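Local coordinates for similar to hydroxylamine oxidoreductase (Kuenenia stuttgartiensis, PDB 6H5L), which probably works in redox catalysis as the hydroxylamine oxidoreductase-like, multiheme subunit of an anammox reductase complex that holds 60 hemes, at residues N31-G37 against P56-E61; H68-E73 against K138-R142; C283-H289 against Y345-V349. Numbering follows the deposited sequence.

Interaction 1: N31-G37 against P56-E61; sequences NVGLSEG and PNRHYE. With HEC (heme c), chain C.
The carboxylate of Glu61 accepts the shortest hydrogen bond, with Leu34 N donating to Glu61 OE2 at 2.6 Å. His59 ND1 donates almost linearly to Gly33 O (3.0 Å), and Arg58 clasps one carbonyl, Gly37 O, through both NE (3.0 Å) and NH2 (3.2 Å). At the N-terminal end of the irregular loop, the t rotamer of Asn31 lets its ND2 bridge two carbonyls, Asn57 O and Tyr60 O, each at 3.1 Å. A long ion pair joins Glu36 OE2 to Arg58 NH2 (3.7 Å); Glu36 is bound more firmly by Thr42, and Arg58 NH1 by Ala26 O. This is an irregular loop packed against the short helix 56-59, which leads into the heme pocket that Tyr60 lines and in which Tyr60 N bonds to Pro56 O (2.8 Å). CA atoms approach at Asn31-Arg58 (4.3 Å) and Gly33-His59 (5.0 Å). Gly33 (phi/psi -84/-138) passes tightly over Glu61, whose OE2 is 3.2 Å from its CA, leaving no room for a CB. The m rotamer of His59 slots the ring into the loop, CE1 lying 3.1 Å from Gly37 O. Val32 CG2 covers a face of the Arg58 guanidinium, and Leu34 rests on Met52 of helix 51-54. Tyr60, its CB turned away from the loop, donates its OH to the heme propionate O2A (2.8 Å) and packs on Arg357 of the second subunit.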
loop_
_atom_site.group_PDB
_atom_site.type_symbol
_atom_site.label_atom_id
_atom_site.label_comp_id
_atom_site.label_asym_id
_atom_site.label_seq_id
_atom_site.Cartn_x
_atom_site.Cartn_y
_atom_site.Cartn_z
ATOM N N ASN A 31 45.357 34.454 -18.779
ATOM C CA ASN A 31 45.754 33.050 -18.714
ATOM C C ASN A 31 47.247 32.920 -18.975
ATOM O O ASN A 31 47.698 32.934 -20.122
ATOM C CB ASN A 31 44.959 32.210 -19.705
ATOM C CG ASN A 31 45.324 30.734 -19.640
ATOM O OD1 ASN A 31 46.163 30.256 -20.405
ATOM N ND2 ASN A 31 44.700 30.008 -18.718
ATOM N N VAL A 32 48.016 32.797 -17.898
ATOM C CA VAL A 32 49.329 32.176 -17.970
ATOM C C VAL A 32 49.075 30.677 -17.918
ATOM O O VAL A 32 47.946 30.241 -17.667
ATOM C CB VAL A 32 50.255 32.639 -16.831
ATOM C CG1 VAL A 32 50.373 34.154 -16.828
ATOM C CG2 VAL A 32 49.744 32.134 -15.492
ATOM N N GLY A 33 50.095 29.874 -18.183
ATOM C CA GLY A 33 49.924 28.446 -18.011
ATOM C C GLY A 33 50.166 28.056 -16.570
ATOM O O GLY A 33 49.704 28.738 -15.650
ATOM N N LEU A 34 50.871 26.949 -16.358
ATOM C CA LEU A 34 51.550 26.703 -15.095
ATOM C C LEU A 34 52.923 27.356 -15.069
ATOM O O LEU A 34 53.705 27.108 -14.145
ATOM C CB LEU A 34 51.675 25.199 -14.838
ATOM C CG LEU A 34 50.388 24.447 -14.502
ATOM C CD1 LEU A 34 50.681 22.971 -14.302
ATOM C CD2 LEU A 34 49.736 25.040 -13.264
ATOM N N SER A 35 53.223 28.184 -16.073
ATOM C CA SER A 35 54.521 28.818 -16.251
ATOM C C SER A 35 54.755 29.986 -15.306
ATOM O O SER A 35 55.866 30.524 -15.279
ATOM C CB SER A 35 54.664 29.302 -17.697
ATOM O OG SER A 35 53.621 30.201 -18.037
ATOM N N GLU A 36 53.750 30.388 -14.535
ATOM C CA GLU A 36 53.843 31.606 -13.746
ATOM C C GLU A 36 52.909 31.476 -12.552
ATOM O O GLU A 36 52.143 30.516 -12.440
ATOM C CB GLU A 36 53.499 32.830 -14.601
ATOM C CG GLU A 36 54.136 34.128 -14.150
ATOM C CD GLU A 36 53.739 35.298 -15.028
ATOM O OE1 GLU A 36 53.687 35.128 -16.266
ATOM O OE2 GLU A 36 53.468 36.387 -14.482
ATOM N N GLY A 37 52.982 32.452 -11.658
ATOM C CA GLY A 37 52.141 32.496 -10.473
ATOM C C GLY A 37 50.908 33.349 -10.681
ATOM O O GLY A 37 50.284 33.325 -11.747
ATOM N N PRO A 56 40.822 28.196 -12.991
ATOM C CA PRO A 56 40.978 27.863 -14.420
ATOM C C PRO A 56 41.341 29.046 -15.302
ATOM O O PRO A 56 42.203 28.905 -16.178
ATOM C CB PRO A 56 39.605 27.282 -14.791
ATOM C CG PRO A 56 39.006 26.852 -13.491
ATOM C CD PRO A 56 39.484 27.848 -12.486
ATOM N N ASN A 57 40.697 30.202 -15.116
ATOM C CA ASN A 57 40.986 31.358 -15.964
ATOM C C ASN A 57 42.473 31.683 -15.983
ATOM O O ASN A 57 43.044 31.961 -17.043
ATOM C CB ASN A 57 40.191 32.576 -15.491
ATOM C CG ASN A 57 38.761 32.580 -16.002
ATOM O OD1 ASN A 57 38.457 31.976 -17.032
ATOM N ND2 ASN A 57 37.879 33.275 -15.292
ATOM N N ARG A 58 43.118 31.639 -14.819
ATOM C CA ARG A 58 44.517 32.028 -14.727
ATOM C C ARG A 58 45.465 30.896 -15.105
ATOM O O ARG A 58 46.549 31.162 -15.632
ATOM C CB ARG A 58 44.825 32.525 -13.316
ATOM C CG ARG A 58 46.282 32.884 -13.053
ATOM C CD ARG A 58 46.694 34.169 -13.746
ATOM N NE ARG A 58 48.058 34.558 -13.400
ATOM C CZ ARG A 58 48.671 35.634 -13.882
ATOM N NH1 ARG A 58 48.041 36.429 -14.735
ATOM N NH2 ARG A 58 49.914 35.913 -13.513
ATOM N N HIS A 59 45.087 29.637 -14.864
ATOM C CA HIS A 59 46.064 28.556 -14.879
ATOM C C HIS A 59 45.672 27.302 -15.652
ATOM O O HIS A 59 46.469 26.358 -15.685
ATOM C CB HIS A 59 46.415 28.145 -13.438
ATOM C CG HIS A 59 47.179 29.188 -12.682
ATOM N ND1 HIS A 59 48.383 29.693 -13.124
ATOM C CD2 HIS A 59 46.915 29.813 -11.510
ATOM C CE1 HIS A 59 48.823 30.592 -12.261
ATOM N NE2 HIS A 59 47.954 30.680 -11.271
ATOM N N TYR A 60 44.494 27.244 -16.266
ATOM C CA TYR A 60 44.129 26.030 -16.984
ATOM C C TYR A 60 44.908 25.916 -18.289
ATOM O O TYR A 60 45.184 26.915 -18.959
ATOM C CB TYR A 60 42.628 25.987 -17.269
ATOM C CG TYR A 60 42.183 24.692 -17.914
ATOM C CD1 TYR A 60 42.144 23.510 -17.186
ATOM C CD2 TYR A 60 41.812 24.650 -19.251
ATOM C CE1 TYR A 60 41.745 22.322 -17.771
ATOM C CE2 TYR A 60 41.408 23.467 -19.844
ATOM C CZ TYR A 60 41.377 22.307 -19.098
ATOM O OH TYR A 60 40.977 21.125 -19.680
ATOM N N GLU A 61 45.270 24.686 -18.641
ATOM C CA GLU A 61 45.931 24.357 -19.893
ATOM C C GLU A 61 45.174 23.232 -20.579
ATOM O O GLU A 61 44.554 22.399 -19.910
ATOM C CB GLU A 61 47.388 23.932 -19.664
ATOM C CG GLU A 61 48.281 25.030 -19.111
ATOM C CD GLU A 61 49.695 24.551 -18.850
ATOM O OE1 GLU A 61 49.977 23.361 -19.104
ATOM O OE2 GLU A 61 50.527 25.361 -18.390
HETATM FE FE HEC C . 36.318 13.677 -22.782
HETATM C CHA HEC C . 38.872 14.206 -20.574
HETATM C CHB HEC C . 34.789 16.563 -21.712
HETATM C CHC HEC C . 34.085 13.434 -25.347
HETATM C CHD HEC C . 37.244 10.422 -23.234
HETATM N NA HEC C . 36.762 15.136 -21.419
HETATM C C1A HEC C . 37.848 15.129 -20.563
HETATM C C2A HEC C . 37.720 16.260 -19.663
HETATM C C3A HEC C . 36.590 16.908 -19.975
HETATM C C4A HEC C . 35.966 16.215 -21.086
HETATM C CMA HEC C . 36.037 18.173 -19.284
HETATM C CAA HEC C . 38.716 16.630 -18.539
HETATM C CBA HEC C . 39.654 17.756 -18.963
HETATM C CGA HEC C . 40.685 17.952 -17.880
HETATM O O1A HEC C . 40.750 17.100 -16.956
HETATM O O2A HEC C . 41.443 18.954 -17.938
HETATM N NB HEC C . 34.685 14.761 -23.372
HETATM C C1B HEC C . 34.316 15.995 -22.874
HETATM C C2B HEC C . 33.360 16.583 -23.792
HETATM C C3B HEC C . 33.159 15.713 -24.792
HETATM C C4B HEC C . 33.993 14.553 -24.549
HETATM C CMB HEC C . 32.683 17.960 -23.602
HETATM C CAB HEC C . 32.226 15.885 -26.011
HETATM C CBB HEC C . 32.734 16.997 -26.955
HETATM N NC HEC C . 35.717 12.168 -24.015
HETATM C C1C HEC C . 34.877 12.334 -25.099
HETATM C C2C HEC C . 35.063 11.209 -25.991
HETATM C C3C HEC C . 35.847 10.315 -25.357
HETATM C C4C HEC C . 36.331 10.938 -24.133
HETATM C CMC HEC C . 34.178 10.967 -27.239
HETATM C CAC HEC C . 36.269 8.911 -25.865
HETATM C CBC HEC C . 37.006 8.980 -27.221
HETATM N ND HEC C . 37.828 12.483 -21.997
HETATM C C1D HEC C . 38.044 11.161 -22.381
HETATM C C2D HEC C . 39.252 10.694 -21.735
HETATM C C3D HEC C . 39.766 11.877 -20.903
HETATM C C4D HEC C . 38.815 12.944 -21.128
HETATM C CMD HEC C . 39.893 9.297 -21.858
HETATM C CAD HEC C . 41.031 11.918 -20.015
HETATM C CBD HEC C . 42.083 12.776 -20.711
HETATM C CGD HEC C . 43.340 12.877 -19.888
HETATM O O1D HEC C . 44.275 13.598 -20.323
HETATM O O2D HEC C . 43.411 12.244 -18.804
#

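Interaction 2: H68-E73 against K138-R142; sequences HSIFIE and KNQIR. With HEC (heme c), chain C.
Asn139, Ile72 and Ile141 supply most of the buried surface. Asn139 adopts a left-handed backbone conformation (phi/psi 55/54) and, with Gln140, stands opposite Asp135 as a G1 beta bulge in the small hairpin of strands 134-135 and 140-141. Its CB points at helix 69-73, where the side chain settles against Ile72 and Glu73; its CA comes 5.3 Å from that of Ser69, and its O lies 3.6 Å from Ser69 CB. Ile72 (chi1 -50°, chi2 170°) reaches from the helix towards the hairpin, placing CD1 3.5 Å from Gln140 C and 3.6 Å from Ile141 CD1. Ile141, with chi1 between wells at -112° and chi2 at 61°, brings the same CD1 to 3.5 Å from His68 CD2, while its CG1 is 3.7 Å from heme CHB. Ile72 CG1 stays 3.9 Å from heme CBB. His68, just before the helix, binds the heme iron through NE2 at 2.0 Å, and ND1 is held by Leu66 O. His84, from a CxxCH motif, is the other axial ligand, giving the bis-histidine coordination common in multiheme cytochromes. Phe71 turns a ring face to heme CMC and packs on Ile79 of the partner cytochrome chain. The two segments share no hydrogen bond, so the join rests on van der Waals packing: Ile141 sets hydrocarbon against the ligating histidine and porphyrin edge, Ile72 against Ile141 and heme CBB, with polar Asn139 farther from the heme.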
loop_
_atom_site.group_PDB
_atom_site.type_symbol
_atom_site.label_atom_id
_atom_site.label_comp_id
_atom_site.label_asym_id
_atom_site.label_seq_id
_atom_site.Cartn_x
_atom_site.Cartn_y
_atom_site.Cartn_z
ATOM N N HIS A 68 40.113 16.299 -28.375
ATOM C CA HIS A 68 38.664 16.413 -28.279
ATOM C C HIS A 68 38.067 17.302 -29.360
ATOM O O HIS A 68 36.845 17.480 -29.390
ATOM C CB HIS A 68 38.271 16.960 -26.902
ATOM C CG HIS A 68 38.037 15.902 -25.869
ATOM N ND1 HIS A 68 38.933 14.883 -25.627
ATOM C CD2 HIS A 68 37.009 15.710 -25.010
ATOM C CE1 HIS A 68 38.462 14.104 -24.669
ATOM N NE2 HIS A 68 37.295 14.585 -24.276
ATOM N N SER A 69 38.898 17.864 -30.242
ATOM C CA SER A 69 38.426 18.895 -31.161
ATOM C C SER A 69 37.377 18.357 -32.128
ATOM O O SER A 69 36.387 19.040 -32.418
ATOM C CB SER A 69 39.607 19.497 -31.924
ATOM O OG SER A 69 40.425 18.485 -32.485
ATOM N N ILE A 70 37.570 17.137 -32.637
ATOM C CA ILE A 70 36.651 16.606 -33.642
ATOM C C ILE A 70 35.253 16.416 -33.063
ATOM O O ILE A 70 34.250 16.572 -33.771
ATOM C CB ILE A 70 37.203 15.296 -34.241
ATOM C CG1 ILE A 70 36.296 14.812 -35.374
ATOM C CG2 ILE A 70 37.360 14.226 -33.167
ATOM C CD1 ILE A 70 36.754 13.537 -36.029
ATOM N N PHE A 71 35.157 16.093 -31.771
ATOM C CA PHE A 71 33.844 15.950 -31.152
ATOM C C PHE A 71 33.174 17.303 -30.953
ATOM O O PHE A 71 31.941 17.394 -30.995
ATOM C CB PHE A 71 33.972 15.208 -29.823
ATOM C CG PHE A 71 34.832 13.978 -29.898
ATOM C CD1 PHE A 71 34.446 12.893 -30.669
ATOM C CD2 PHE A 71 36.025 13.905 -29.198
ATOM C CE1 PHE A 71 35.235 11.762 -30.743
ATOM C CE2 PHE A 71 36.818 12.777 -29.266
ATOM C CZ PHE A 71 36.423 11.704 -30.040
ATOM N N ILE A 72 33.961 18.357 -30.734
ATOM C CA ILE A 72 33.404 19.702 -30.655
ATOM C C ILE A 72 33.123 20.252 -32.048
ATOM O O ILE A 72 32.089 20.892 -32.279
ATOM C CB ILE A 72 34.352 20.627 -29.871
ATOM C CG1 ILE A 72 34.766 19.988 -28.544
ATOM C CG2 ILE A 72 33.704 21.986 -29.632
ATOM C CD1 ILE A 72 35.868 20.739 -27.843
ATOM N N GLU A 73 34.033 20.009 -32.996
ATOM C CA GLU A 73 33.921 20.614 -34.320
ATOM C C GLU A 73 32.666 20.166 -35.057
ATOM O O GLU A 73 32.077 20.951 -35.807
ATOM C CB GLU A 73 35.165 20.282 -35.145
ATOM C CG GLU A 73 36.263 21.329 -35.032
ATOM C CD GLU A 73 37.624 20.808 -35.442
ATOM O OE1 GLU A 73 37.725 19.617 -35.805
ATOM O OE2 GLU A 73 38.593 21.593 -35.392
ATOM N N LYS A 138 37.314 28.202 -30.080
ATOM C CA LYS A 138 38.629 27.585 -30.179
ATOM C C LYS A 138 38.578 26.072 -30.352
ATOM O O LYS A 138 39.624 25.462 -30.602
ATOM C CB LYS A 138 39.464 27.928 -28.936
ATOM C CG LYS A 138 39.676 29.424 -28.730
ATOM C CD LYS A 138 39.474 29.820 -27.275
ATOM C CE LYS A 138 40.592 29.303 -26.387
ATOM N NZ LYS A 138 41.826 30.126 -26.522
ATOM N N ASN A 139 37.399 25.461 -30.237
ATOM C CA ASN A 139 37.230 24.013 -30.381
ATOM C C ASN A 139 38.145 23.252 -29.423
ATOM O O ASN A 139 38.929 22.387 -29.818
ATOM C CB ASN A 139 37.457 23.577 -31.831
ATOM C CG ASN A 139 36.301 23.949 -32.739
ATOM O OD1 ASN A 139 35.136 23.839 -32.359
ATOM N ND2 ASN A 139 36.620 24.395 -33.949
ATOM N N GLN A 140 38.035 23.587 -28.139
ATOM C CA GLN A 140 38.805 22.935 -27.091
ATOM C C GLN A 140 37.912 22.722 -25.876
ATOM O O GLN A 140 36.860 23.351 -25.737
ATOM C CB GLN A 140 40.043 23.757 -26.704
ATOM C CG GLN A 140 41.103 23.849 -27.792
ATOM C CD GLN A 140 42.180 24.868 -27.467
ATOM O OE1 GLN A 140 41.958 25.790 -26.683
ATOM N NE2 GLN A 140 43.355 24.702 -28.065
ATOM N N ILE A 141 38.342 21.819 -24.998
ATOM C CA ILE A 141 37.627 21.569 -23.751
ATOM C C ILE A 141 38.006 22.641 -22.735
ATOM O O ILE A 141 39.141 23.133 -22.708
ATOM C CB ILE A 141 37.920 20.144 -23.231
ATOM C CG1 ILE A 141 36.662 19.275 -23.306
ATOM C CG2 ILE A 141 38.456 20.164 -21.802
ATOM C CD1 ILE A 141 36.112 19.100 -24.702
ATOM N N ARG A 142 37.037 23.014 -21.899
ATOM C CA ARG A 142 37.169 24.121 -20.963
ATOM C C ARG A 142 36.694 23.696 -19.581
ATOM O O ARG A 142 35.727 22.938 -19.453
ATOM C CB ARG A 142 36.356 25.337 -21.431
ATOM C CG ARG A 142 36.505 26.568 -20.555
ATOM C CD ARG A 142 35.194 27.334 -20.420
ATOM N NE ARG A 142 34.531 27.540 -21.705
ATOM C CZ ARG A 142 33.311 27.100 -21.998
ATOM N NH1 ARG A 142 32.608 26.436 -21.092
ATOM N NH2 ARG A 142 32.786 27.332 -23.194
HETATM FE FE HEC C . 36.318 13.677 -22.782
HETATM C CHA HEC C . 38.872 14.206 -20.574
HETATM C CHB HEC C . 34.789 16.563 -21.712
HETATM C CHC HEC C . 34.085 13.434 -25.347
HETATM C CHD HEC C . 37.244 10.422 -23.234
HETATM N NA HEC C . 36.762 15.136 -21.419
HETATM C C1A HEC C . 37.848 15.129 -20.563
HETATM C C2A HEC C . 37.720 16.260 -19.663
HETATM C C3A HEC C . 36.590 16.908 -19.975
HETATM C C4A HEC C . 35.966 16.215 -21.086
HETATM C CMA HEC C . 36.037 18.173 -19.284
HETATM C CAA HEC C . 38.716 16.630 -18.539
HETATM C CBA HEC C . 39.654 17.756 -18.963
HETATM C CGA HEC C . 40.685 17.952 -17.880
HETATM O O1A HEC C . 40.750 17.100 -16.956
HETATM O O2A HEC C . 41.443 18.954 -17.938
HETATM N NB HEC C . 34.685 14.761 -23.372
HETATM C C1B HEC C . 34.316 15.995 -22.874
HETATM C C2B HEC C . 33.360 16.583 -23.792
HETATM C C3B HEC C . 33.159 15.713 -24.792
HETATM C C4B HEC C . 33.993 14.553 -24.549
HETATM C CMB HEC C . 32.683 17.960 -23.602
HETATM C CAB HEC C . 32.226 15.885 -26.011
HETATM C CBB HEC C . 32.734 16.997 -26.955
HETATM N NC HEC C . 35.717 12.168 -24.015
HETATM C C1C HEC C . 34.877 12.334 -25.099
HETATM C C2C HEC C . 35.063 11.209 -25.991
HETATM C C3C HEC C . 35.847 10.315 -25.357
HETATM C C4C HEC C . 36.331 10.938 -24.133
HETATM C CMC HEC C . 34.178 10.967 -27.239
HETATM C CAC HEC C . 36.269 8.911 -25.865
HETATM C CBC HEC C . 37.006 8.980 -27.221
HETATM N ND HEC C . 37.828 12.483 -21.997
HETATM C C1D HEC C . 38.044 11.161 -22.381
HETATM C C2D HEC C . 39.252 10.694 -21.735
HETATM C C3D HEC C . 39.766 11.877 -20.903
HETATM C C4D HEC C . 38.815 12.944 -21.128
HETATM C CMD HEC C . 39.893 9.297 -21.858
HETATM C CAD HEC C . 41.031 11.918 -20.015
HETATM C CBD HEC C . 42.083 12.776 -20.711
HETATM C CGD HEC C . 43.340 12.877 -19.888
HETATM O O1D HEC C . 44.275 13.598 -20.323
HETATM O O2D HEC C . 43.411 12.244 -18.804
#

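Interaction 3: C283-H289 against Y345-V349; sequences CHMYEKH and YWLEV. With HEC (heme c), chain I.
Cys283 and His284 end a CxxCH motif: Cys283 SG is joined to heme CAC (1.8 Å). His284 NE2 binds the heme FE at 2.0 Å, with His477 as the other axial ligand. Strand 286-288 then meets helix 345-349 at 123°, the axes 8.3 Å apart. Trp346 (chi1 -75°, chi2 108°) points its edge at the face of His284 in a T-shaped pair (centroids 5.3 Å), while CZ3 lies 3.4 Å from heme CHD. Tyr286, a t rotamer, receives Val349 CG2 over its ring, 3.7 Å from the centroid. Tyr345 (m) carries Lys288 CB over its face, 3.5 Å from the ring centroid, and points its edge at the face of His289 (centroids 5.1 Å apart, planes at 84°). Glu348 (m, chi2 t) accepts from Tyr286 OH (2.6 Å) and His289 N (2.7 Å) at OE2, and from His289 ND1 (2.9 Å) at OE1. Lys40 of the partner cytochrome chain forms a salt bridge with OE1, so one buried carboxylate links strand, helix and neighbouring subunit through charge and hydrogen bonding.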
loop_
_atom_site.group_PDB
_atom_site.type_symbol
_atom_site.label_atom_id
_atom_site.label_comp_id
_atom_site.label_asym_id
_atom_site.label_seq_id
_atom_site.Cartn_x
_atom_site.Cartn_y
_atom_site.Cartn_z
ATOM N N CYS A 283 21.297 30.976 8.565
ATOM C CA CYS A 283 21.812 32.085 9.361
ATOM C C CYS A 283 22.548 33.099 8.489
ATOM O O CYS A 283 22.316 34.308 8.599
ATOM C CB CYS A 283 22.736 31.561 10.465
ATOM S SG CYS A 283 21.957 31.220 12.072
ATOM N N HIS A 284 23.429 32.624 7.606
ATOM C CA HIS A 284 24.369 33.507 6.921
ATOM C C HIS A 284 23.874 34.025 5.577
ATOM O O HIS A 284 24.235 35.143 5.190
ATOM C CB HIS A 284 25.708 32.794 6.725
ATOM C CG HIS A 284 26.538 32.728 7.967
ATOM N ND1 HIS A 284 27.389 33.745 8.345
ATOM C CD2 HIS A 284 26.634 31.780 8.928
ATOM C CE1 HIS A 284 27.981 33.420 9.480
ATOM N NE2 HIS A 284 27.541 32.233 9.855
ATOM N N MET A 285 23.071 33.253 4.846
ATOM C CA MET A 285 22.574 33.742 3.567
ATOM C C MET A 285 21.353 34.635 3.709
ATOM O O MET A 285 20.908 35.213 2.710
ATOM C CB MET A 285 22.256 32.578 2.630
ATOM C CG MET A 285 23.482 31.780 2.237
ATOM S SD MET A 285 23.237 30.799 0.751
ATOM C CE MET A 285 24.927 30.665 0.172
ATOM N N TYR A 286 20.802 34.761 4.912
ATOM C CA TYR A 286 19.843 35.823 5.176
ATOM C C TYR A 286 20.515 37.180 5.016
ATOM O O TYR A 286 21.573 37.435 5.605
ATOM C CB TYR A 286 19.272 35.663 6.588
ATOM C CG TYR A 286 18.240 36.697 6.982
ATOM C CD1 TYR A 286 16.888 36.478 6.759
ATOM C CD2 TYR A 286 18.617 37.881 7.604
ATOM C CE1 TYR A 286 15.942 37.411 7.133
ATOM C CE2 TYR A 286 17.677 38.820 7.982
ATOM C CZ TYR A 286 16.340 38.579 7.742
ATOM O OH TYR A 286 15.391 39.506 8.110
ATOM N N GLU A 287 19.899 38.051 4.210
ATOM C CA GLU A 287 20.424 39.391 3.975
ATOM C C GLU A 287 19.843 40.416 4.943
ATOM O O GLU A 287 20.575 40.932 5.794
ATOM C CB GLU A 287 20.152 39.816 2.529
ATOM C CG GLU A 287 20.669 41.204 2.196
ATOM C CD GLU A 287 20.563 41.525 0.725
ATOM O OE1 GLU A 287 21.107 42.568 0.309
ATOM O OE2 GLU A 287 19.944 40.732 -0.013
ATOM N N LYS A 288 18.532 40.687 4.856
ATOM C CA LYS A 288 17.845 41.588 5.782
ATOM C C LYS A 288 16.337 41.597 5.553
ATOM O O LYS A 288 15.881 41.451 4.414
ATOM C CB LYS A 288 18.382 43.019 5.662
ATOM C CG LYS A 288 18.311 43.604 4.260
ATOM C CD LYS A 288 18.809 45.039 4.233
ATOM C CE LYS A 288 18.902 45.564 2.812
ATOM N NZ LYS A 288 19.417 46.960 2.801
ATOM N N HIS A 289 15.559 41.787 6.620
ATOM C CA HIS A 289 14.124 42.073 6.509
ATOM C C HIS A 289 13.388 41.006 5.693
ATOM O O HIS A 289 12.562 41.309 4.832
ATOM C CB HIS A 289 13.901 43.468 5.917
ATOM C CG HIS A 289 14.631 44.551 6.647
ATOM N ND1 HIS A 289 14.733 44.577 8.021
ATOM C CD2 HIS A 289 15.302 45.639 6.200
ATOM C CE1 HIS A 289 15.431 45.636 8.391
ATOM N NE2 HIS A 289 15.789 46.296 7.304
ATOM N N TYR A 345 19.775 42.792 11.719
ATOM C CA TYR A 345 19.450 41.750 10.751
ATOM C C TYR A 345 19.671 40.366 11.347
ATOM O O TYR A 345 18.881 39.447 11.105
ATOM C CB TYR A 345 20.285 41.922 9.480
ATOM C CG TYR A 345 20.200 43.292 8.839
ATOM C CD1 TYR A 345 19.085 44.102 9.016
ATOM C CD2 TYR A 345 21.241 43.772 8.053
ATOM C CE1 TYR A 345 19.013 45.353 8.431
ATOM C CE2 TYR A 345 21.176 45.018 7.465
ATOM C CZ TYR A 345 20.060 45.806 7.656
ATOM O OH TYR A 345 19.993 47.048 7.070
ATOM N N TRP A 346 20.743 40.199 12.127
ATOM C CA TRP A 346 20.950 38.947 12.848
ATOM C C TRP A 346 19.795 38.669 13.798
ATOM O O TRP A 346 19.311 37.535 13.888
ATOM C CB TRP A 346 22.267 38.991 13.624
ATOM C CG TRP A 346 23.495 38.830 12.783
ATOM C CD1 TRP A 346 24.401 39.799 12.460
ATOM C CD2 TRP A 346 23.963 37.624 12.168
ATOM N NE1 TRP A 346 25.400 39.273 11.679
ATOM C CE2 TRP A 346 25.154 37.939 11.485
ATOM C CE3 TRP A 346 23.488 36.310 12.124
ATOM C CZ2 TRP A 346 25.877 36.989 10.768
ATOM C CZ3 TRP A 346 24.207 35.368 11.414
ATOM C CH2 TRP A 346 25.389 35.713 10.745
ATOM N N LEU A 347 19.339 39.698 14.516
ATOM C CA LEU A 347 18.260 39.515 15.479
ATOM C C LEU A 347 16.957 39.121 14.797
ATOM O O LEU A 347 16.118 38.449 15.407
ATOM C CB LEU A 347 18.076 40.788 16.305
ATOM C CG LEU A 347 19.229 41.103 17.262
ATOM C CD1 LEU A 347 18.997 42.416 17.995
ATOM C CD2 LEU A 347 19.422 39.962 18.250
ATOM N N GLU A 348 16.769 39.520 13.536
ATOM C CA GLU A 348 15.597 39.070 12.792
ATOM C C GLU A 348 15.639 37.566 12.560
ATOM O O GLU A 348 14.596 36.901 12.569
ATOM C CB GLU A 348 15.495 39.816 11.462
ATOM C CG GLU A 348 15.378 41.324 11.600
ATOM C CD GLU A 348 15.080 42.007 10.281
ATOM O OE1 GLU A 348 14.077 42.746 10.205
ATOM O OE2 GLU A 348 15.843 41.793 9.317
ATOM N N VAL A 349 16.834 37.011 12.354
ATOM C CA VAL A 349 16.967 35.565 12.206
ATOM C C VAL A 349 16.667 34.867 13.526
ATOM O O VAL A 349 15.850 33.942 13.586
ATOM C CB VAL A 349 18.369 35.203 11.686
ATOM C CG1 VAL A 349 18.626 33.711 11.839
ATOM C CG2 VAL A 349 18.519 35.616 10.238
HETATM FE FE HEC I . 28.212 31.368 11.530
HETATM C CHA HEC I . 30.077 34.042 12.397
HETATM C CHB HEC I . 30.697 30.281 9.393
HETATM C CHC HEC I . 26.454 28.487 10.882
HETATM C CHD HEC I . 25.423 32.673 13.101
HETATM N NA HEC I . 30.090 31.979 11.060
HETATM C C1A HEC I . 30.574 33.226 11.404
HETATM C C2A HEC I . 31.693 33.513 10.532
HETATM C C3A HEC I . 31.864 32.481 9.705
HETATM C C4A HEC I . 30.859 31.493 10.020
HETATM C CMA HEC I . 32.941 32.353 8.606
HETATM C CAA HEC I . 32.537 34.795 10.556
HETATM C CBA HEC I . 31.877 35.832 9.658
HETATM C CGA HEC I . 31.016 36.732 10.503
HETATM O O1A HEC I . 29.773 36.717 10.315
HETATM O O2A HEC I . 31.571 37.453 11.371
HETATM N NB HEC I . 28.497 29.715 10.312
HETATM C C1B HEC I . 29.645 29.422 9.603
HETATM C C2B HEC I . 29.555 28.055 9.139
HETATM C C3B HEC I . 28.383 27.560 9.540
HETATM C C4B HEC I . 27.694 28.593 10.292
HETATM C CMB HEC I . 30.616 27.335 8.282
HETATM C CAB HEC I . 27.852 26.137 9.264
HETATM C CBB HEC I . 28.715 25.057 9.957
HETATM N NC HEC I . 26.280 30.728 11.873
HETATM C C1C HEC I . 25.795 29.465 11.595
HETATM C C2C HEC I . 24.557 29.285 12.331
HETATM C C3C HEC I . 24.198 30.486 12.800
HETATM C C4C HEC I . 25.321 31.387 12.617
HETATM C CMC HEC I . 23.591 28.099 12.120
HETATM C CAC HEC I . 22.895 30.816 13.566
HETATM C CBC HEC I . 22.894 30.131 14.949
HETATM N ND HEC I . 27.799 33.106 12.578
HETATM C C1D HEC I . 26.583 33.415 13.184
HETATM C C2D HEC I . 26.736 34.654 13.915
HETATM C C3D HEC I . 28.194 35.080 13.697
HETATM C C4D HEC I . 28.774 34.061 12.851
HETATM C CMD HEC I . 25.664 35.392 14.746
HETATM C CAD HEC I . 28.885 36.343 14.250
HETATM C CBD HEC I . 28.490 37.515 13.357
HETATM C CGD HEC I . 29.186 38.771 13.805
HETATM O O1D HEC I . 28.717 39.399 14.790
HETATM O O2D HEC I . 30.205 39.147 13.171
HETATM O O HOH W 1 18.436 49.201 5.206
#

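After helix 22-28, the chain runs through 31-37 and helix 51-54 before interaction 1 closes this short N-terminal loop on helix 56-59. A few residues later interaction 2 opens at 68-73; the chain passes the heme-ligating His84 and several helices, and a 64-residue loop closes on the hairpin strand 140-141. Interaction 3 closes a separate 55-residue excursion, from the CxxCH helix 280-285 and strand 286-288 to helix 337-350. All three follow in series, none nested or crossing. The first two share the heme of chain C and touch where Tyr60 OH meets Ile141 CG2 (3.4 Å); interaction 3 lies across the chain's centre from interaction 1, their centres about 38 Å apart.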